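Local structure of homoaconitase large subunit (Methanocaldococcus jannaschii, 4KP2) at residues D54-L64 and M95-F106. The protein forms, with a small subunit, a [4Fe-4S] hydro-lyase that converts (R)-homocitrate to homoisocitrate by way of cis-homoaconitate. Residues are numbered along the deposited sequence; the frame is centred on the assembly and turned at random.
Sequences DGTTPLAYKAL and MQKLALEFVKRF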
ATOM      1  N   ASP A  54      -6.084  -8.033  13.624  1.00 43.26           N
ATOM      2  CA  ASP A  54      -6.316  -9.072  12.621  1.00 46.14           C
ATOM      3  C   ASP A  54      -5.399 -10.286  12.763  1.00 49.72           C
ATOM      4  O   ASP A  54      -5.695 -11.361  12.243  1.00 48.72           O
ATOM      5  CB  ASP A  54      -6.197  -8.492  11.209  1.00 45.45           C
ATOM      6  CG  ASP A  54      -4.856  -7.833  10.960  1.00 48.97           C
ATOM      7  OD1 ASP A  54      -4.307  -7.225  11.903  1.00 52.56           O
ATOM      8  OD2 ASP A  54      -4.350  -7.921   9.821  1.00 47.31           O
ATOM      9  N   GLY A  55      -4.287 -10.110  13.466  1.00 44.90           N
ATOM     10  CA  GLY A  55      -3.344 -11.192  13.675  1.00 43.92           C
ATOM     11  C   GLY A  55      -3.612 -11.974  14.946  1.00 46.66           C
ATOM     12  O   GLY A  55      -3.171 -13.115  15.084  1.00 45.84           O
ATOM     13  N   THR A  56      -4.341 -11.364  15.877  1.00 41.36           N
ATOM     14  CA  THR A  56      -4.597 -11.991  17.170  1.00 46.20           C
ATOM     15  C   THR A  56      -6.083 -12.202  17.465  1.00 50.58           C
ATOM     16  O   THR A  56      -6.438 -13.000  18.332  1.00 47.37           O
ATOM     17  CB  THR A  56      -3.952 -11.195  18.321  1.00 42.94           C
ATOM     18  OG1 THR A  56      -4.371  -9.826  18.256  1.00 42.24           O
ATOM     19  CG2 THR A  56      -2.436 -11.261  18.223  1.00 32.67           C
ATOM     20  N   THR A  57      -6.946 -11.488  16.747  1.00 48.90           N
ATOM     21  CA  THR A  57      -8.391 -11.672  16.894  1.00 48.25           C
ATOM     22  C   THR A  57      -8.865 -13.097  16.563  1.00 47.11           C
ATOM     23  O   THR A  57      -9.612 -13.687  17.344  1.00 42.87           O
ATOM     24  CB  THR A  57      -9.210 -10.630  16.087  1.00 46.77           C
ATOM     25  OG1 THR A  57      -8.850  -9.306  16.498  1.00 42.80           O
ATOM     26  CG2 THR A  57     -10.704 -10.835  16.306  1.00 44.49           C
ATOM     27  N   PRO A  58      -8.440 -13.659  15.412  1.00 48.52           N
ATOM     28  CA  PRO A  58      -8.879 -15.032  15.134  1.00 51.98           C
ATOM     29  C   PRO A  58      -8.265 -16.030  16.106  1.00 47.58           C
ATOM     30  O   PRO A  58      -8.861 -17.070  16.385  1.00 45.27           O
ATOM     31  CB  PRO A  58      -8.342 -15.295  13.723  1.00 48.35           C
ATOM     32  CG  PRO A  58      -8.082 -13.953  13.150  1.00 49.17           C
ATOM     33  CD  PRO A  58      -7.652 -13.111  14.294  1.00 44.96           C
ATOM     34  N   LEU A  59      -7.077 -15.712  16.608  1.00 46.77           N
ATOM     35  CA  LEU A  59      -6.397 -16.562  17.576  1.00 47.43           C
ATOM     36  C   LEU A  59      -7.117 -16.535  18.920  1.00 49.66           C
ATOM     37  O   LEU A  59      -7.198 -17.550  19.612  1.00 56.36           O
ATOM     38  CB  LEU A  59      -4.942 -16.124  17.748  1.00 40.50           C
ATOM     39  CG  LEU A  59      -3.890 -16.752  16.828  1.00 47.39           C
ATOM     40  CD1 LEU A  59      -4.242 -16.566  15.360  1.00 44.56           C
ATOM     41  CD2 LEU A  59      -2.516 -16.171  17.126  1.00 41.28           C
ATOM     42  N   ALA A  60      -7.642 -15.369  19.280  1.00 46.03           N
ATOM     43  CA  ALA A  60      -8.364 -15.206  20.536  1.00 46.99           C
ATOM     44  C   ALA A  60      -9.792 -15.727  20.420  1.00 45.76           C
ATOM     45  O   ALA A  60     -10.366 -16.210  21.395  1.00 38.19           O
ATOM     46  CB  ALA A  60      -8.365 -13.748  20.962  1.00 48.00           C
ATOM     47  N   TYR A  61     -10.359 -15.623  19.223  1.00 46.34           N
ATOM     48  CA  TYR A  61     -11.712 -16.099  18.969  1.00 48.91           C
ATOM     49  C   TYR A  61     -11.758 -17.622  19.016  1.00 41.60           C
ATOM     50  O   TYR A  61     -12.638 -18.203  19.650  1.00 45.29           O
ATOM     51  CB  TYR A  61     -12.209 -15.599  17.611  1.00 47.37           C
ATOM     52  CG  TYR A  61     -13.649 -15.957  17.305  1.00 47.81           C
ATOM     53  CD1 TYR A  61     -14.575 -16.138  18.327  1.00 48.92           C
ATOM     54  CD2 TYR A  61     -14.079 -16.121  15.995  1.00 48.45           C
ATOM     55  CE1 TYR A  61     -15.888 -16.466  18.049  1.00 49.36           C
ATOM     56  CE2 TYR A  61     -15.391 -16.451  15.709  1.00 49.71           C
ATOM     57  CZ  TYR A  61     -16.290 -16.622  16.740  1.00 50.95           C
ATOM     58  OH  TYR A  61     -17.598 -16.949  16.461  1.00 60.11           O
ATOM     59  N   LYS A  62     -10.808 -18.261  18.337  1.00 41.24           N
ATOM     60  CA  LYS A  62     -10.724 -19.716  18.308  1.00 50.01           C
ATOM     61  C   LYS A  62     -10.532 -20.260  19.720  1.00 52.09           C
ATOM     62  O   LYS A  62     -11.067 -21.311  20.071  1.00 54.38           O
ATOM     63  CB  LYS A  62      -9.569 -20.161  17.409  1.00 53.26           C
ATOM     64  CG  LYS A  62      -9.914 -21.284  16.439  1.00 57.36           C
ATOM     65  CD  LYS A  62     -10.302 -22.559  17.168  1.00 66.50           C
ATOM     66  CE  LYS A  62     -10.482 -23.714  16.197  1.00 66.30           C
ATOM     67  NZ  LYS A  62     -11.479 -23.398  15.137  1.00 70.46           N
ATOM     68  N   ALA A  63      -9.769 -19.530  20.528  1.00 46.35           N
ATOM     69  CA  ALA A  63      -9.552 -19.903  21.918  1.00 46.23           C
ATOM     70  C   ALA A  63     -10.812 -19.666  22.744  1.00 51.11           C
ATOM     71  O   ALA A  63     -11.061 -20.360  23.730  1.00 52.03           O
ATOM     72  CB  ALA A  63      -8.383 -19.126  22.498  1.00 44.25           C
ATOM     73  N   LEU A  64     -11.605 -18.682  22.330  1.00 49.01           N
ATOM     74  CA  LEU A  64     -12.838 -18.340  23.026  1.00 48.49           C
ATOM     75  C   LEU A  64     -13.923 -19.379  22.761  1.00 52.35           C
ATOM     76  O   LEU A  64     -14.805 -19.600  23.592  1.00 52.05           O
ATOM     77  CB  LEU A  64     -13.320 -16.953  22.593  1.00 48.58           C
ATOM     78  CG  LEU A  64     -14.589 -16.404  23.246  1.00 45.67           C
ATOM     79  CD1 LEU A  64     -14.399 -16.262  24.748  1.00 41.21           C
ATOM     80  CD2 LEU A  64     -14.977 -15.073  22.623  1.00 41.30           C
ATOM     81  N   MET A  95      -7.977 -15.345   8.123  1.00 50.15           N
ATOM     82  CA  MET A  95      -8.000 -14.823   9.483  1.00 48.75           C
ATOM     83  C   MET A  95      -8.959 -13.644   9.610  1.00 53.32           C
ATOM     84  O   MET A  95      -9.779 -13.599  10.528  1.00 53.81           O
ATOM     85  CB  MET A  95      -6.595 -14.419   9.937  1.00 49.80           C
ATOM     86  CG  MET A  95      -5.712 -15.592  10.335  1.00 51.17           C
ATOM     87  SD  MET A  95      -4.209 -15.079  11.189  1.00 66.55           S
ATOM     88  CE  MET A  95      -3.452 -14.028   9.953  1.00 58.89           C
ATOM     89  N   GLN A  96      -8.862 -12.698   8.683  1.00 50.71           N
ATOM     90  CA  GLN A  96      -9.727 -11.524   8.703  1.00 50.99           C
ATOM     91  C   GLN A  96     -11.192 -11.906   8.522  1.00 49.06           C
ATOM     92  O   GLN A  96     -12.081 -11.237   9.049  1.00 55.02           O
ATOM     93  CB  GLN A  96      -9.302 -10.515   7.635  1.00 49.53           C
ATOM     94  CG  GLN A  96      -7.942  -9.886   7.886  1.00 51.92           C
ATOM     95  CD  GLN A  96      -7.620  -8.784   6.897  1.00 56.33           C
ATOM     96  OE1 GLN A  96      -8.480  -8.348   6.133  1.00 61.40           O
ATOM     97  NE2 GLN A  96      -6.372  -8.329   6.906  1.00 54.10           N
ATOM     98  N   LYS A  97     -11.437 -12.986   7.787  1.00 51.24           N
ATOM     99  CA  LYS A  97     -12.797 -13.476   7.602  1.00 52.95           C
ATOM    100  C   LYS A  97     -13.318 -14.071   8.906  1.00 49.57           C
ATOM    101  O   LYS A  97     -14.504 -13.965   9.217  1.00 50.90           O
ATOM    102  CB  LYS A  97     -12.857 -14.514   6.482  1.00 51.33           C
ATOM    103  CG  LYS A  97     -14.271 -14.827   6.017  1.00 57.09           C
ATOM    104  CD  LYS A  97     -14.288 -15.867   4.911  1.00 54.60           C
ATOM    105  CE  LYS A  97     -13.874 -17.235   5.428  1.00 58.11           C
ATOM    106  NZ  LYS A  97     -13.997 -18.282   4.377  1.00 49.20           N
ATOM    107  N   LEU A  98     -12.420 -14.692   9.665  1.00 50.74           N
ATOM    108  CA  LEU A  98     -12.770 -15.255  10.963  1.00 51.19           C
ATOM    109  C   LEU A  98     -13.005 -14.148  11.981  1.00 49.34           C
ATOM    110  O   LEU A  98     -13.869 -14.260  12.848  1.00 49.93           O
ATOM    111  CB  LEU A  98     -11.664 -16.187  11.457  1.00 47.72           C
ATOM    112  CG  LEU A  98     -12.010 -17.674  11.519  1.00 47.66           C
ATOM    113  CD1 LEU A  98     -10.855 -18.463  12.112  1.00 49.95           C
ATOM    114  CD2 LEU A  98     -13.279 -17.886  12.324  1.00 51.23           C
ATOM    115  N   ALA A  99     -12.224 -13.078  11.868  1.00 48.62           N
ATOM    116  CA  ALA A  99     -12.366 -11.933  12.757  1.00 43.79           C
ATOM    117  C   ALA A  99     -13.688 -11.221  12.500  1.00 46.64           C
ATOM    118  O   ALA A  99     -14.284 -10.652  13.412  1.00 47.99           O
ATOM    119  CB  ALA A  99     -11.200 -10.978  12.579  1.00 43.01           C
ATOM    120  N   LEU A 100     -14.139 -11.255  11.250  1.00 44.12           N
ATOM    121  CA  LEU A 100     -15.421 -10.667  10.886  1.00 41.47           C
ATOM    122  C   LEU A 100     -16.573 -11.451  11.502  1.00 52.16           C
ATOM    123  O   LEU A 100     -17.615 -10.882  11.825  1.00 53.82           O
ATOM    124  CB  LEU A 100     -15.577 -10.597   9.365  1.00 45.89           C
ATOM    125  CG  LEU A 100     -14.779  -9.507   8.649  1.00 45.82           C
ATOM    126  CD1 LEU A 100     -14.982  -9.594   7.145  1.00 30.76           C
ATOM    127  CD2 LEU A 100     -15.184  -8.139   9.165  1.00 51.83           C
ATOM    128  N   GLU A 101     -16.381 -12.758  11.662  1.00 52.35           N
ATOM    129  CA  GLU A 101     -17.379 -13.601  12.312  1.00 53.35           C
ATOM    130  C   GLU A 101     -17.545 -13.182  13.764  1.00 54.68           C
ATOM    131  O   GLU A 101     -18.664 -13.024  14.252  1.00 51.80           O
ATOM    132  CB  GLU A 101     -16.972 -15.073  12.249  1.00 53.88           C
ATOM    133  CG  GLU A 101     -16.864 -15.637  10.845  1.00 63.92           C
ATOM    134  CD  GLU A 101     -16.576 -17.126  10.841  1.00 67.63           C
ATOM    135  OE1 GLU A 101     -16.747 -17.768  11.899  1.00 64.21           O
ATOM    136  OE2 GLU A 101     -16.176 -17.653   9.782  1.00 70.36           O
ATOM    137  N   PHE A 102     -16.415 -13.002  14.443  1.00 49.42           N
ATOM    138  CA  PHE A 102     -16.390 -12.586  15.840  1.00 45.92           C
ATOM    139  C   PHE A 102     -17.140 -11.274  16.044  1.00 53.47           C
ATOM    140  O   PHE A 102     -17.959 -11.152  16.955  1.00 53.46           O
ATOM    141  CB  PHE A 102     -14.941 -12.444  16.312  1.00 46.27           C
ATOM    142  CG  PHE A 102     -14.803 -11.890  17.700  1.00 48.35           C
ATOM    143  CD1 PHE A 102     -14.951 -12.713  18.805  1.00 50.32           C
ATOM    144  CD2 PHE A 102     -14.516 -10.550  17.901  1.00 45.74           C
ATOM    145  CE1 PHE A 102     -14.823 -12.210  20.082  1.00 51.93           C
ATOM    146  CE2 PHE A 102     -14.387 -10.039  19.179  1.00 47.29           C
ATOM    147  CZ  PHE A 102     -14.540 -10.870  20.271  1.00 48.18           C
ATOM    148  N   VAL A 103     -16.856 -10.301  15.186  1.00 53.62           N
ATOM    149  CA  VAL A 103     -17.499  -8.995  15.258  1.00 53.66           C
ATOM    150  C   VAL A 103     -18.990  -9.099  14.952  1.00 53.84           C
ATOM    151  O   VAL A 103     -19.818  -8.484  15.625  1.00 54.47           O
ATOM    152  CB  VAL A 103     -16.842  -7.994  14.286  1.00 54.42           C
ATOM    153  CG1 VAL A 103     -17.575  -6.662  14.311  1.00 46.58           C
ATOM    154  CG2 VAL A 103     -15.377  -7.806  14.635  1.00 49.61           C
ATOM    155  N   LYS A 104     -19.324  -9.889  13.937  1.00 54.50           N
ATOM    156  CA  LYS A 104     -20.711 -10.059  13.523  1.00 53.24           C
ATOM    157  C   LYS A 104     -21.513 -10.807  14.583  1.00 54.09           C
ATOM    158  O   LYS A 104     -22.655 -10.452  14.878  1.00 57.67           O
ATOM    159  CB  LYS A 104     -20.778 -10.817  12.197  1.00 56.84           C
ATOM    160  CG  LYS A 104     -22.055 -10.580  11.412  1.00 55.67           C
ATOM    161  CD  LYS A 104     -22.113  -9.166  10.845  1.00 60.78           C
ATOM    162  CE  LYS A 104     -21.259  -9.016   9.587  1.00 64.48           C
ATOM    163  NZ  LYS A 104     -19.797  -8.911   9.860  1.00 52.75           N
ATOM    164  N   ARG A 105     -20.904 -11.842  15.153  1.00 54.60           N
ATOM    165  CA  ARG A 105     -21.568 -12.676  16.151  1.00 54.57           C
ATOM    166  C   ARG A 105     -21.859 -11.923  17.445  1.00 57.19           C
ATOM    167  O   ARG A 105     -23.002 -11.877  17.901  1.00 60.31           O
ATOM    168  CB  ARG A 105     -20.726 -13.918  16.454  1.00 58.49           C
ATOM    169  CG  ARG A 105     -21.174 -14.693  17.682  1.00 58.43           C
ATOM    170  CD  ARG A 105     -22.568 -15.268  17.497  1.00 68.18           C
ATOM    171  NE  ARG A 105     -23.114 -15.786  18.747  1.00 74.03           N
ATOM    172  CZ  ARG A 105     -23.788 -15.051  19.626  1.00 77.21           C
ATOM    173  NH1 ARG A 105     -23.999 -13.763  19.393  1.00 71.82           N
ATOM    174  NH2 ARG A 105     -24.251 -15.602  20.741  1.00 80.44           N
ATOM    175  N   PHE A 106     -20.824 -11.335  18.032  1.00 52.13           N
ATOM    176  CA  PHE A 106     -20.950 -10.709  19.344  1.00 51.76           C
ATOM    177  C   PHE A 106     -21.305  -9.227  19.268  1.00 48.90           C
ATOM    178  O   PHE A 106     -21.368  -8.546  20.292  1.00 50.25           O
ATOM    179  CB  PHE A 106     -19.671 -10.915  20.155  1.00 50.15           C
ATOM    180  CG  PHE A 106     -19.317 -12.360  20.367  1.00 56.29           C
ATOM    181  CD1 PHE A 106     -19.932 -13.097  21.363  1.00 56.07           C
ATOM    182  CD2 PHE A 106     -18.372 -12.980  19.567  1.00 53.99           C
ATOM    183  CE1 PHE A 106     -19.610 -14.427  21.560  1.00 55.69           C
ATOM    184  CE2 PHE A 106     -18.045 -14.309  19.759  1.00 54.22           C
ATOM    185  CZ  PHE A 106     -18.666 -15.033  20.758  1.00 49.30           C
TER
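Tyr61 holds CG opposite the backbone N, chi1 -176°, and Phe102 does likewise; these torsions slide the two side chains past each other in opposite directions. Phe102 thereby lays its CB over one face of the tyrosine ring, a CH-pi contact 3.9 Å from the ring centroid, and turns its ring edge toward that face in an offset edge-to-face pair. The planes stand 65° apart, and Phe102 CD1 comes to 3.5 Å from Tyr61 CD1. Phe106, one turn further along, completes an aromatic cluster: Tyr61 CE1 lies at the edge of the Phe106 ring, 3.5 Å from Phe106 CE2. Tyr61 is thus a knob in a hole formed by Leu98, Glu101, Phe102 and Phe106. From the following turn of helix 57-67, Leu64 puts CD2 at the edge of Phe102, 3.8 Å from CE1.

Nearer the start of that helix, the backbones close in at Pro58 and Ala99. The proline ring rests against helix 90-106 at Met95, its CG 3.6 Å from Met95 CB; beside it, Thr57 CG2 packs on Ala99 CB at 3.8 Å. In the loop before the helix, the side chains of Asp54 and Gln96 lie side by side, carboxylate and amide turned well out of a common plane; Asp54 OD1 is hydrogen-bonded to the backbone N of His83 and OD2 to that of Asn84. This end lies near Cys383, a predicted [4Fe-4S] ligand.

The axes of 57-64 and 95-106 approach to 8.6 Å and cross at 56°. Strand 49-53, helix 57-67 and strand 77-80 form a beta-alpha-beta unit, followed by helix 90-106 and strand 111-112. Both helices lean on the parallel sheet through Thr57 and Phe102 on Val79, in keeping with an alpha-beta-alpha sandwich, while helix 156-165 packs against Leu59, Ala60, Ala63 and Leu64.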